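Local coordinates for protein glycoside Hydrolase (PDB 5T99) that binds the galactose mimic d-galacto-isofagomine and probably hydrolyses galactosidic links of agarose-derived oligosaccharides in a human gut symbiont, at residues V187-P192 against V201-T206; I223-G228 against N264-K269; T230-N235 against A250-L255; P257-Q262 against F288-I293. All blocks are in the same frame, centred on the assembly; numbering follows the deposited sequence.

How the interactions relate
Interactions 1 to 3 lie in a two-sheet beta sandwich; interaction 4 joins two loops at its end. Interaction 1 pairs two strands of the three-stranded sheet. Interaction 2 pairs ends of the other sheet's central strands, with the turn beyond. Interaction 3 packs an edge strand of each sheet, about 11 Å from interaction 1 between centres. V201 N and I203 N of interaction 1 probably bond to I252 O and A250 O of interaction 3. Interaction 4 is about 10 Å from interaction 2, centre to centre; Y268 OH meets N258 N at 3.0 Å. Interactions 1 and 4 share an ethanediol. No residue lining the galacto-isofagomine pocket lies here; interaction 4 leads toward the barrel holding it.

Interaction 1: residues V187-P192 against V201-T206; sequences VYVTTP and VQIETT. With EDO (1,2-ethanediol), chain K; EDO (1,2-ethanediol), chain J.
Y188 and E204 face each other as a hydrogen-bonded antiparallel pair, and both side chains leave the sheet on the same face. Their CB atoms are 4.2 Å apart. E204 is extended, with CG anti to the backbone N (chi1 -172°), which carries the carboxylate out alongside the Y188 ring. OE2 lies at the ring edge, near its plane, while OE1 accepts a bond from O1 of an ethanediol, probably a crystallisation additive, at 2.8 Å. With an alanine in its place, the edge of the Y188 ring would probably be left without the carboxylate beside it. Y188 is held elsewhere: its OH bonds to D442 and its ring meets R404 in a cation-pi contact. On the same face T190 and Q202 lie side by side and point the same way, with T190 OG1 3.4 Å from Q202 CB. A water joins T190 OG1 to Y188 O. P192 crosses Q202 at about a right angle, CG to NE2. On the other face the touching side chains are apolar. V187 CG1 meets I203 CG2 at 3.8 Å, and V189 CG1 meets V201 CG1 at 3.9 Å; both pairs cross obliquely. T190 N to Q202 O (2.9 Å) is one of four backbone bonds. This is an antiparallel beta hairpin with its apolar side chains turned into the beta sandwich and N405 bonded to its backbone edge.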
loop_
_atom_site.group_PDB
_atom_site.type_symbol
_atom_site.label_atom_id
_atom_site.label_comp_id
_atom_site.label_asym_id
_atom_site.label_seq_id
_atom_site.Cartn_x
_atom_site.Cartn_y
_atom_site.Cartn_z
ATOM N N VAL A 187 -9.572 5.342 -21.609
ATOM C CA VAL A 187 -8.583 4.633 -22.434
ATOM C C VAL A 187 -8.163 3.334 -21.747
ATOM O O VAL A 187 -7.874 3.314 -20.556
ATOM C CB VAL A 187 -7.334 5.492 -22.712
ATOM C CG1 VAL A 187 -6.297 4.701 -23.505
ATOM C CG2 VAL A 187 -7.715 6.767 -23.446
ATOM N N TYR A 188 -8.119 2.260 -22.525
ATOM C CA TYR A 188 -7.807 0.932 -22.036
ATOM C C TYR A 188 -6.679 0.368 -22.916
ATOM O O TYR A 188 -6.899 0.081 -24.088
ATOM C CB TYR A 188 -9.096 0.090 -22.091
ATOM C CG TYR A 188 -8.988 -1.384 -21.772
ATOM C CD1 TYR A 188 -8.019 -1.894 -20.890
ATOM C CD2 TYR A 188 -9.903 -2.287 -22.330
ATOM C CE1 TYR A 188 -7.969 -3.257 -20.595
ATOM C CE2 TYR A 188 -9.860 -3.642 -22.036
ATOM C CZ TYR A 188 -8.896 -4.128 -21.174
ATOM O OH TYR A 188 -8.869 -5.492 -20.923
ATOM N N VAL A 189 -5.480 0.231 -22.334
ATOM C CA VAL A 189 -4.256 -0.148 -23.039
ATOM C C VAL A 189 -3.870 -1.581 -22.685
ATOM O O VAL A 189 -3.669 -1.884 -21.504
ATOM C CB VAL A 189 -3.091 0.776 -22.620
ATOM C CG1 VAL A 189 -1.800 0.417 -23.368
ATOM C CG2 VAL A 189 -3.464 2.242 -22.828
ATOM N N THR A 190 -3.752 -2.446 -23.694
ATOM C CA THR A 190 -3.322 -3.839 -23.514
ATOM C C THR A 190 -2.144 -4.147 -24.435
ATOM O O THR A 190 -1.828 -3.348 -25.323
ATOM C CB THR A 190 -4.479 -4.822 -23.777
ATOM O OG1 THR A 190 -5.062 -4.593 -25.082
ATOM C CG2 THR A 190 -5.555 -4.666 -22.683
ATOM N N THR A 191 -1.482 -5.282 -24.202
ATOM C CA THR A 191 -0.321 -5.709 -24.998
ATOM C C THR A 191 -0.441 -7.190 -25.373
ATOM O O THR A 191 0.168 -8.066 -24.733
ATOM C CB THR A 191 1.018 -5.446 -24.279
ATOM O OG1 THR A 191 1.029 -6.088 -23.003
ATOM C CG2 THR A 191 1.249 -3.975 -24.092
ATOM N N PRO A 192 -1.239 -7.487 -26.405
ATOM C CA PRO A 192 -1.556 -8.892 -26.705
ATOM C C PRO A 192 -0.414 -9.730 -27.288
ATOM O O PRO A 192 -0.539 -10.968 -27.369
ATOM C CB PRO A 192 -2.736 -8.795 -27.683
ATOM C CG PRO A 192 -2.717 -7.413 -28.202
ATOM C CD PRO A 192 -2.097 -6.551 -27.154
ATOM N N VAL A 201 0.893 -2.938 -28.961
ATOM C CA VAL A 201 0.128 -2.156 -27.996
ATOM C C VAL A 201 -1.242 -1.900 -28.598
ATOM O O VAL A 201 -1.352 -1.241 -29.623
ATOM C CB VAL A 201 0.808 -0.812 -27.707
ATOM C CG1 VAL A 201 -0.057 0.043 -26.792
ATOM C CG2 VAL A 201 2.194 -1.026 -27.096
ATOM N N GLN A 202 -2.276 -2.432 -27.956
ATOM C CA GLN A 202 -3.649 -2.300 -28.405
ATOM C C GLN A 202 -4.316 -1.272 -27.506
ATOM O O GLN A 202 -4.141 -1.309 -26.289
ATOM C CB GLN A 202 -4.354 -3.668 -28.318
ATOM C CG GLN A 202 -5.842 -3.666 -28.662
ATOM C CD GLN A 202 -6.488 -5.031 -28.491
ATOM O OE1 GLN A 202 -7.391 -5.219 -27.667
ATOM N NE2 GLN A 202 -6.042 -5.982 -29.270
ATOM N N ILE A 203 -5.070 -0.351 -28.102
ATOM C CA ILE A 203 -5.640 0.793 -27.370
ATOM C C ILE A 203 -7.103 0.995 -27.731
ATOM O O ILE A 203 -7.434 1.192 -28.903
ATOM C CB ILE A 203 -4.873 2.099 -27.655
ATOM C CG1 ILE A 203 -3.385 1.947 -27.284
ATOM C CG2 ILE A 203 -5.504 3.266 -26.888
ATOM C CD1 ILE A 203 -2.498 3.051 -27.823
ATOM N N GLU A 204 -7.964 0.946 -26.714
ATOM C CA GLU A 204 -9.376 1.266 -26.862
ATOM C C GLU A 204 -9.627 2.677 -26.365
ATOM O O GLU A 204 -9.348 2.972 -25.211
ATOM C CB GLU A 204 -10.262 0.301 -26.073
ATOM C CG GLU A 204 -11.751 0.472 -26.363
ATOM C CD GLU A 204 -12.615 -0.209 -25.327
ATOM O OE1 GLU A 204 -13.092 -1.319 -25.605
ATOM O OE2 GLU A 204 -12.789 0.360 -24.235
ATOM N N THR A 205 -10.172 3.524 -27.235
ATOM C CA THR A 205 -10.487 4.908 -26.898
ATOM C C THR A 205 -12.011 5.067 -26.805
ATOM O O THR A 205 -12.733 4.625 -27.690
ATOM C CB THR A 205 -9.925 5.885 -27.957
ATOM O OG1 THR A 205 -8.565 5.550 -28.240
ATOM C CG2 THR A 205 -9.983 7.328 -27.483
ATOM N N THR A 206 -12.467 5.709 -25.731
ATOM C CA THR A 206 -13.865 6.082 -25.541
ATOM C C THR A 206 -13.965 7.593 -25.717
ATOM O O THR A 206 -13.196 8.351 -25.115
ATOM C CB THR A 206 -14.362 5.692 -24.121
ATOM O OG1 THR A 206 -14.164 4.289 -23.898
ATOM C CG2 THR A 206 -15.845 6.023 -23.936
HETATM C C1 EDO K . -14.803 -2.148 -23.144
HETATM O O1 EDO K . -15.245 -2.650 -24.414
HETATM C C2 EDO K . -14.760 -3.230 -22.072
HETATM O O2 EDO K . -15.342 -2.757 -20.850
HETATM C C1 EDO J . -1.588 -3.445 -19.248
HETATM O O1 EDO J . -3.008 -3.156 -19.316
HETATM C C2 EDO J . -0.722 -2.318 -19.824
HETATM O O2 EDO J . 0.134 -1.709 -18.834
HETATM O O HOH W 1 -6.730 -2.532 -25.317
HETATM O O HOH W 2 -5.799 -7.199 -25.306
#

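Interaction 2: residues I223-G228 against N264-K269; sequences IINAQG and NPYMYK
I224 and K269 form an antiparallel hydrogen-bonded pair where strands 215-224 and 268-276 meet, and a type I beta turn follows at once from N225 to G228. I224 N gives to K269 O at 2.7 Å, and K269 N returns a bond to I224 O at 2.8 Å. Beyond this pair a side chain takes over from the backbone. Y266 has CG anti to its backbone N (chi1 -169°), which sends the phenol across to the turn. Its OH accepts A226 N at 2.9 Å in a nearly straight bond (168°). N225 CB sits at the edge of that ring, the amide and ring planes 84° apart, and A226 CB touches CZ at 3.5 Å. A water bridges Y266 OH to Q227 NE2, the latter bond weak. In turn Y266 CE2 lies 3.7 Å above the ring centre of Y268. I223 CG2 packs on Y268 CD1 at 3.8 Å. N225 OD1 bonds to E229 N just past the turn, and more weakly to Q227 N inside it. The result is a beta turn between neighbouring strands 215-224 and 230-240, pinned by a tyrosine hydroxyl.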
loop_
_atom_site.group_PDB
_atom_site.type_symbol
_atom_site.label_atom_id
_atom_site.label_comp_id
_atom_site.label_asym_id
_atom_site.label_seq_id
_atom_site.Cartn_x
_atom_site.Cartn_y
_atom_site.Cartn_z
ATOM N N ILE A 223 2.997 7.555 -28.165
ATOM C CA ILE A 223 3.633 6.690 -27.183
ATOM C C ILE A 223 4.992 7.261 -26.868
ATOM O O ILE A 223 5.846 7.370 -27.742
ATOM C CB ILE A 223 3.738 5.239 -27.672
ATOM C CG1 ILE A 223 2.323 4.659 -27.768
ATOM C CG2 ILE A 223 4.581 4.413 -26.705
ATOM C CD1 ILE A 223 2.238 3.305 -28.422
ATOM N N ILE A 224 5.183 7.616 -25.601
ATOM C CA ILE A 224 6.325 8.412 -25.173
ATOM C C ILE A 224 7.173 7.568 -24.229
ATOM O O ILE A 224 6.654 6.933 -23.300
ATOM C CB ILE A 224 5.850 9.697 -24.475
ATOM C CG1 ILE A 224 5.008 10.552 -25.441
ATOM C CG2 ILE A 224 7.028 10.488 -23.914
ATOM C CD1 ILE A 224 4.233 11.652 -24.736
ATOM N N ASN A 225 8.478 7.569 -24.481
ATOM C CA ASN A 225 9.431 6.783 -23.693
ATOM C C ASN A 225 9.822 7.493 -22.395
ATOM O O ASN A 225 9.359 8.609 -22.120
ATOM C CB ASN A 225 10.651 6.327 -24.553
ATOM C CG ASN A 225 11.640 7.444 -24.887
ATOM O OD1 ASN A 225 11.594 8.555 -24.356
ATOM N ND2 ASN A 225 12.553 7.134 -25.788
ATOM N N ALA A 226 10.660 6.820 -21.610
ATOM C CA ALA A 226 11.157 7.320 -20.336
ATOM C C ALA A 226 11.921 8.644 -20.410
ATOM O O ALA A 226 11.928 9.361 -19.417
ATOM C CB ALA A 226 12.022 6.263 -19.660
ATOM N N GLN A 227 12.543 8.971 -21.554
ATOM C CA GLN A 227 13.242 10.271 -21.714
ATOM C C GLN A 227 12.333 11.408 -22.203
ATOM O O GLN A 227 12.830 12.509 -22.459
ATOM C CB GLN A 227 14.467 10.215 -22.658
ATOM C CG GLN A 227 15.193 8.890 -22.842
ATOM C CD GLN A 227 15.480 8.170 -21.556
ATOM O OE1 GLN A 227 15.663 8.782 -20.505
ATOM N NE2 GLN A 227 15.520 6.851 -21.628
ATOM N N GLY A 228 11.029 11.159 -22.353
ATOM C CA GLY A 228 10.092 12.169 -22.858
ATOM C C GLY A 228 9.971 12.273 -24.375
ATOM O O GLY A 228 9.248 13.142 -24.854
ATOM N N ASN A 264 13.765 -4.291 -14.012
ATOM C CA ASN A 264 13.714 -3.093 -14.861
ATOM C C ASN A 264 12.266 -2.714 -15.200
ATOM O O ASN A 264 11.727 -3.108 -16.243
ATOM C CB ASN A 264 14.594 -3.302 -16.085
ATOM C CG ASN A 264 16.073 -3.399 -15.700
ATOM O OD1 ASN A 264 16.694 -2.390 -15.355
ATOM N ND2 ASN A 264 16.626 -4.619 -15.708
ATOM N N PRO A 265 11.619 -1.977 -14.277
ATOM C CA PRO A 265 10.201 -1.620 -14.378
ATOM C C PRO A 265 9.975 -0.387 -15.262
ATOM O O PRO A 265 9.540 0.684 -14.802
ATOM C CB PRO A 265 9.824 -1.368 -12.922
ATOM C CG PRO A 265 11.076 -0.809 -12.326
ATOM C CD PRO A 265 12.190 -1.547 -12.983
ATOM N N TYR A 266 10.255 -0.577 -16.545
ATOM C CA TYR A 266 10.221 0.493 -17.505
ATOM C C TYR A 266 8.769 0.853 -17.853
ATOM O O TYR A 266 7.977 -0.021 -18.186
ATOM C CB TYR A 266 10.987 0.072 -18.756
ATOM C CG TYR A 266 11.233 1.203 -19.711
ATOM C CD1 TYR A 266 12.480 1.837 -19.762
ATOM C CD2 TYR A 266 10.218 1.647 -20.574
ATOM C CE1 TYR A 266 12.721 2.869 -20.653
ATOM C CE2 TYR A 266 10.439 2.676 -21.470
ATOM C CZ TYR A 266 11.693 3.292 -21.509
ATOM O OH TYR A 266 11.903 4.327 -22.397
ATOM N N MET A 267 8.462 2.147 -17.794
ATOM C CA MET A 267 7.131 2.676 -18.024
ATOM C C MET A 267 7.128 3.549 -19.259
ATOM O O MET A 267 8.063 4.317 -19.484
ATOM C CB MET A 267 6.700 3.538 -16.834
ATOM C CG MET A 267 6.474 2.755 -15.541
ATOM S SD MET A 267 5.171 1.529 -15.722
ATOM C CE MET A 267 3.722 2.580 -15.816
ATOM N N TYR A 268 6.071 3.419 -20.048
ATOM C CA TYR A 268 5.808 4.295 -21.181
ATOM C C TYR A 268 4.695 5.226 -20.758
ATOM O O TYR A 268 3.999 4.961 -19.788
ATOM C CB TYR A 268 5.370 3.485 -22.413
ATOM C CG TYR A 268 6.484 2.762 -23.131
ATOM C CD1 TYR A 268 7.185 3.373 -24.164
ATOM C CD2 TYR A 268 6.840 1.471 -22.777
ATOM C CE1 TYR A 268 8.211 2.713 -24.836
ATOM C CE2 TYR A 268 7.870 0.793 -23.434
ATOM C CZ TYR A 268 8.548 1.412 -24.473
ATOM O OH TYR A 268 9.553 0.746 -25.130
ATOM N N LYS A 269 4.542 6.312 -21.502
ATOM C CA LYS A 269 3.441 7.260 -21.343
ATOM C C LYS A 269 2.677 7.400 -22.672
ATOM O O LYS A 269 3.283 7.655 -23.717
ATOM C CB LYS A 269 3.987 8.611 -20.893
ATOM C CG LYS A 269 2.936 9.689 -20.643
ATOM C CD LYS A 269 3.561 10.993 -20.144
ATOM C CE LYS A 269 3.971 10.895 -18.675
ATOM N NZ LYS A 269 4.641 12.147 -18.197
HETATM O O HOH W 3 14.410 4.716 -22.719
#

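Interaction 3: residues T230-N235 against A250-L255; sequences TVAILN and AYINML. With EDO (1,2-ethanediol), chain D.
L234 and I252 each hold a branch anti to the backbone N, CG at chi1 172° and CG1 at -175°, and this brings them together between the two layers of the beta sandwich. The strands belong to different sheets and run antiparallel at 158°, their axes 7.3 Å apart. I252 CD1 reaches across to L234 CB at 3.8 Å and to A232 CB at the same distance. L234 CD2 rests on A250 CB at 3.6 Å, and CD1 touches Y251 O. Cutting L234 back to an alanine is likely to open a gap beside A250 CB and the Y251 carbonyl. M254, bent at chi2 and chi3, brings SD and CE to A232 and V231, the two residues of a classic beta bulge opposite I223. SD meets A232 CB at 3.9 Å. An ethanediol sits beside the methionine; its O2 accepts from L255 N and its O1 gives to L255 O. M254 CE touches V231 CG2 at 3.8 Å, the two side chains at about a right angle.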
loop_
_atom_site.group_PDB
_atom_site.type_symbol
_atom_site.label_atom_id
_atom_site.label_comp_id
_atom_site.label_asym_id
_atom_site.label_seq_id
_atom_site.Cartn_x
_atom_site.Cartn_y
_atom_site.Cartn_z
ATOM N N THR A 230 8.679 11.078 -28.099
ATOM C CA THR A 230 7.636 10.319 -28.780
ATOM C C THR A 230 8.310 9.347 -29.729
ATOM O O THR A 230 9.022 9.779 -30.631
ATOM C CB THR A 230 6.685 11.219 -29.599
ATOM O OG1 THR A 230 6.061 12.202 -28.757
ATOM C CG2 THR A 230 5.606 10.378 -30.282
ATOM N N VAL A 231 8.104 8.051 -29.502
ATOM C CA VAL A 231 8.737 6.982 -30.306
ATOM C C VAL A 231 7.782 6.261 -31.268
ATOM O O VAL A 231 8.223 5.491 -32.117
ATOM C CB VAL A 231 9.464 5.948 -29.409
ATOM C CG1 VAL A 231 10.488 6.645 -28.529
ATOM C CG2 VAL A 231 8.487 5.127 -28.552
ATOM N N ALA A 232 6.483 6.502 -31.137
ATOM C CA ALA A 232 5.500 5.931 -32.065
ATOM C C ALA A 232 4.205 6.712 -31.975
ATOM O O ALA A 232 3.868 7.237 -30.910
ATOM C CB ALA A 232 5.248 4.456 -31.766
ATOM N N ILE A 233 3.502 6.797 -33.104
ATOM C CA ILE A 233 2.208 7.467 -33.185
ATOM C C ILE A 233 1.215 6.540 -33.886
ATOM O O ILE A 233 1.506 6.008 -34.966
ATOM C CB ILE A 233 2.310 8.831 -33.906
ATOM C CG1 ILE A 233 2.978 9.851 -32.981
ATOM C CG2 ILE A 233 0.923 9.324 -34.347
ATOM C CD1 ILE A 233 3.220 11.213 -33.610
ATOM N N LEU A 234 0.058 6.336 -33.249
ATOM C CA LEU A 234 -0.997 5.494 -33.795
ATOM C C LEU A 234 -2.203 6.386 -33.997
ATOM O O LEU A 234 -2.647 7.054 -33.059
ATOM C CB LEU A 234 -1.349 4.347 -32.852
ATOM C CG LEU A 234 -2.589 3.503 -33.223
ATOM C CD1 LEU A 234 -2.489 2.872 -34.611
ATOM C CD2 LEU A 234 -2.821 2.433 -32.161
ATOM N N ASN A 235 -2.717 6.394 -35.222
ATOM C CA ASN A 235 -3.911 7.130 -35.551
ATOM C C ASN A 235 -5.133 6.209 -35.547
ATOM O O ASN A 235 -5.047 5.006 -35.859
ATOM C CB ASN A 235 -3.745 7.839 -36.895
ATOM C CG ASN A 235 -2.952 9.129 -36.769
ATOM O OD1 ASN A 235 -3.440 10.116 -36.213
ATOM N ND2 ASN A 235 -1.722 9.126 -37.268
ATOM N N ALA A 250 -7.618 0.165 -31.878
ATOM C CA ALA A 250 -6.508 0.169 -32.825
ATOM C C ALA A 250 -5.293 -0.458 -32.150
ATOM O O ALA A 250 -5.281 -0.626 -30.940
ATOM C CB ALA A 250 -6.191 1.596 -33.232
ATOM N N TYR A 251 -4.264 -0.777 -32.924
ATOM C CA TYR A 251 -3.019 -1.323 -32.373
ATOM C C TYR A 251 -1.825 -0.772 -33.141
ATOM O O TYR A 251 -1.942 -0.329 -34.285
ATOM C CB TYR A 251 -3.004 -2.860 -32.417
ATOM C CG TYR A 251 -2.864 -3.367 -33.828
ATOM C CD1 TYR A 251 -1.617 -3.722 -34.347
ATOM C CD2 TYR A 251 -3.970 -3.411 -34.673
ATOM C CE1 TYR A 251 -1.478 -4.139 -35.667
ATOM C CE2 TYR A 251 -3.848 -3.831 -35.987
ATOM C CZ TYR A 251 -2.602 -4.193 -36.476
ATOM O OH TYR A 251 -2.491 -4.604 -37.758
ATOM N N ILE A 252 -0.670 -0.834 -32.501
ATOM C CA ILE A 252 0.570 -0.379 -33.103
ATOM C C ILE A 252 1.710 -1.265 -32.617
ATOM O O ILE A 252 1.718 -1.698 -31.456
ATOM C CB ILE A 252 0.823 1.111 -32.792
ATOM C CG1 ILE A 252 2.065 1.621 -33.537
ATOM C CG2 ILE A 252 0.950 1.354 -31.291
ATOM C CD1 ILE A 252 2.220 3.133 -33.541
ATOM N N ASN A 253 2.651 -1.543 -33.520
ATOM C CA ASN A 253 3.856 -2.318 -33.216
ATOM C C ASN A 253 4.882 -1.415 -32.523
ATOM O O ASN A 253 5.050 -0.250 -32.897
ATOM C CB ASN A 253 4.498 -2.874 -34.500
ATOM C CG ASN A 253 3.627 -3.893 -35.224
ATOM O OD1 ASN A 253 2.815 -4.609 -34.624
ATOM N ND2 ASN A 253 3.810 -3.979 -36.534
ATOM N N MET A 254 5.529 -1.963 -31.499
ATOM C CA MET A 254 6.702 -1.368 -30.865
ATOM C C MET A 254 7.834 -2.361 -31.065
ATOM O O MET A 254 7.830 -3.432 -30.468
ATOM C CB MET A 254 6.468 -1.182 -29.355
ATOM C CG MET A 254 5.293 -0.297 -28.982
ATOM S SD MET A 254 5.667 1.413 -29.320
ATOM C CE MET A 254 6.675 1.825 -27.904
ATOM N N LEU A 255 8.780 -2.027 -31.938
ATOM C CA LEU A 255 9.957 -2.881 -32.150
ATOM C C LEU A 255 10.978 -2.669 -31.026
ATOM O O LEU A 255 11.096 -1.568 -30.487
ATOM C CB LEU A 255 10.582 -2.634 -33.531
ATOM C CG LEU A 255 9.645 -2.735 -34.750
ATOM C CD1 LEU A 255 10.453 -2.606 -36.039
ATOM C CD2 LEU A 255 8.814 -4.017 -34.769
HETATM C C1 EDO D . 9.931 1.693 -30.481
HETATM O O1 EDO D . 9.608 0.580 -29.647
HETATM C C2 EDO D . 8.939 1.855 -31.636
HETATM O O2 EDO D . 9.130 0.879 -32.674
#

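Interaction 4: residues P257-Q262 against F288-I293; sequences PNIWGQ and FGIRKI. With EDO (1,2-ethanediol), chain J.
W260 and R291 make the tight half of this contact between two loops. Their side chains lie next to each other and point the same way, with ring and guanidinium planes 60° apart. R291 CG is 3.7 Å from W260 CE3, and R291 CB is 3.2 Å from W260 O. W260 N gives to I290 O at 2.8 Å, from above the carbonyl plane rather than in it. G289 lies against W260 CB, where a side chain would be crowded. The loose side is at P257 and I259, both partly exposed, which touch the I290 side chain only at long range. P257 CB comes to 4.1 Å of I290 CD1, and I259 CD1 to 4.4 Å of I290 CG2. A water fills in here, giving to N258 O (2.7 Å) and accepting from I290 N (2.8 Å). An ethanediol takes a bond from G289 N and lays C1 over one face of the R291 guanidinium. The polar ends of the tight half reach past the two loops: W260 NE1 to D361 O, R291 NE to P407 O and, weakly, R291 NH1 to V409 O. These carbonyl dipoles are likely to offset part of the buried positive charge. Indole and guanidinium thus tie the loop pair to the barrel side through backbone carbonyls.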
loop_
_atom_site.group_PDB
_atom_site.type_symbol
_atom_site.label_atom_id
_atom_site.label_comp_id
_atom_site.label_asym_id
_atom_site.label_seq_id
_atom_site.Cartn_x
_atom_site.Cartn_y
_atom_site.Cartn_z
ATOM N N PRO A 257 11.017 -3.407 -27.829
ATOM C CA PRO A 257 10.400 -2.707 -26.705
ATOM C C PRO A 257 11.206 -2.816 -25.408
ATOM O O PRO A 257 11.941 -3.784 -25.211
ATOM C CB PRO A 257 9.058 -3.429 -26.553
ATOM C CG PRO A 257 9.369 -4.817 -27.005
ATOM C CD PRO A 257 10.246 -4.605 -28.199
ATOM N N ASN A 258 11.065 -1.801 -24.556
ATOM C CA ASN A 258 11.569 -1.847 -23.190
ATOM C C ASN A 258 10.522 -2.598 -22.369
ATOM O O ASN A 258 9.420 -2.094 -22.138
ATOM C CB ASN A 258 11.782 -0.445 -22.631
ATOM C CG ASN A 258 12.795 0.365 -23.425
ATOM O OD1 ASN A 258 12.508 1.481 -23.868
ATOM N ND2 ASN A 258 13.977 -0.181 -23.603
ATOM N N ILE A 259 10.870 -3.820 -21.973
ATOM C CA ILE A 259 9.940 -4.728 -21.299
ATOM C C ILE A 259 9.841 -4.316 -19.834
ATOM O O ILE A 259 10.868 -4.161 -19.170
ATOM C CB ILE A 259 10.432 -6.197 -21.370
ATOM C CG1 ILE A 259 10.600 -6.677 -22.823
ATOM C CG2 ILE A 259 9.510 -7.132 -20.597
ATOM C CD1 ILE A 259 9.324 -6.799 -23.612
ATOM N N TRP A 260 8.615 -4.132 -19.342
ATOM C CA TRP A 260 8.376 -3.918 -17.908
ATOM C C TRP A 260 8.630 -5.245 -17.211
ATOM O O TRP A 260 8.041 -6.279 -17.579
ATOM C CB TRP A 260 6.950 -3.427 -17.632
ATOM C CG TRP A 260 6.627 -3.120 -16.169
ATOM C CD1 TRP A 260 6.640 -1.888 -15.567
ATOM C CD2 TRP A 260 6.207 -4.052 -15.156
ATOM N NE1 TRP A 260 6.269 -1.998 -14.251
ATOM C CE2 TRP A 260 6.009 -3.310 -13.965
ATOM C CE3 TRP A 260 5.994 -5.436 -15.135
ATOM C CZ2 TRP A 260 5.606 -3.904 -12.761
ATOM C CZ3 TRP A 260 5.594 -6.035 -13.939
ATOM C CH2 TRP A 260 5.402 -5.262 -12.763
ATOM N N GLY A 261 9.542 -5.215 -16.243
ATOM C CA GLY A 261 9.881 -6.384 -15.425
ATOM C C GLY A 261 10.280 -5.942 -14.029
ATOM O O GLY A 261 10.399 -4.754 -13.771
ATOM N N GLN A 262 10.499 -6.906 -13.137
ATOM C CA GLN A 262 10.736 -6.610 -11.711
ATOM C C GLN A 262 12.071 -5.916 -11.467
ATOM O O GLN A 262 12.138 -5.011 -10.646
ATOM C CB GLN A 262 10.590 -7.871 -10.836
ATOM C CG GLN A 262 9.238 -8.539 -11.034
ATOM C CD GLN A 262 8.679 -9.197 -9.780
ATOM O OE1 GLN A 262 9.087 -10.295 -9.407
ATOM N NE2 GLN A 262 7.713 -8.541 -9.148
ATOM N N PHE A 288 1.516 3.284 -18.830
ATOM C CA PHE A 288 1.416 1.844 -19.071
ATOM C C PHE A 288 2.780 1.194 -19.221
ATOM O O PHE A 288 3.776 1.878 -19.452
ATOM C CB PHE A 288 0.534 1.546 -20.293
ATOM C CG PHE A 288 1.211 1.796 -21.622
ATOM C CD1 PHE A 288 1.910 0.783 -22.264
ATOM C CD2 PHE A 288 1.145 3.044 -22.231
ATOM C CE1 PHE A 288 2.540 1.010 -23.480
ATOM C CE2 PHE A 288 1.770 3.276 -23.449
ATOM C CZ PHE A 288 2.460 2.256 -24.079
ATOM N N GLY A 289 2.798 -0.131 -19.082
ATOM C CA GLY A 289 3.985 -0.941 -19.270
ATOM C C GLY A 289 3.744 -2.077 -20.248
ATOM O O GLY A 289 2.595 -2.397 -20.587
ATOM N N ILE A 290 4.846 -2.681 -20.687
ATOM C CA ILE A 290 4.826 -3.758 -21.659
ATOM C C ILE A 290 5.362 -5.038 -21.015
ATOM O O ILE A 290 6.576 -5.221 -20.848
ATOM C CB ILE A 290 5.631 -3.385 -22.925
ATOM C CG1 ILE A 290 5.092 -2.074 -23.519
ATOM C CG2 ILE A 290 5.580 -4.515 -23.947
ATOM C CD1 ILE A 290 5.737 -1.638 -24.830
ATOM N N ARG A 291 4.438 -5.918 -20.653
ATOM C CA ARG A 291 4.772 -7.223 -20.097
ATOM C C ARG A 291 3.628 -8.169 -20.393
ATOM O O ARG A 291 2.481 -7.730 -20.515
ATOM C CB ARG A 291 5.075 -7.141 -18.579
ATOM C CG ARG A 291 3.906 -7.309 -17.599
ATOM C CD ARG A 291 2.992 -6.113 -17.604
ATOM N NE ARG A 291 1.813 -6.287 -16.742
ATOM C CZ ARG A 291 0.637 -6.816 -17.114
ATOM N NH1 ARG A 291 -0.353 -6.877 -16.232
ATOM N NH2 ARG A 291 0.427 -7.288 -18.350
ATOM N N LYS A 292 3.962 -9.448 -20.530
ATOM C CA LYS A 292 2.967 -10.506 -20.664
ATOM C C LYS A 292 2.870 -11.287 -19.354
ATOM O O LYS A 292 3.858 -11.420 -18.606
ATOM C CB LYS A 292 3.258 -11.453 -21.842
ATOM C CG LYS A 292 4.560 -12.241 -21.775
ATOM C CD LYS A 292 4.809 -12.990 -23.082
ATOM C CE LYS A 292 6.163 -13.693 -23.122
ATOM N NZ LYS A 292 6.761 -13.733 -24.488
ATOM N N ILE A 293 1.658 -11.757 -19.072
ATOM C CA ILE A 293 1.413 -12.624 -17.929
ATOM C C ILE A 293 0.627 -13.838 -18.378
ATOM O O ILE A 293 -0.118 -13.801 -19.346
ATOM C CB ILE A 293 0.699 -11.910 -16.755
ATOM C CG1 ILE A 293 -0.613 -11.252 -17.201
ATOM C CG2 ILE A 293 1.640 -10.901 -16.104
ATOM C CD1 ILE A 293 -1.590 -11.039 -16.069
HETATM C C1 EDO J . -1.588 -3.445 -19.248
HETATM O O1 EDO J . -3.008 -3.156 -19.316
HETATM C C2 EDO J . -0.722 -2.318 -19.824
HETATM O O2 EDO J . 0.134 -1.709 -18.834
HETATM O O HOH W 4 7.393 -1.431 -20.459
#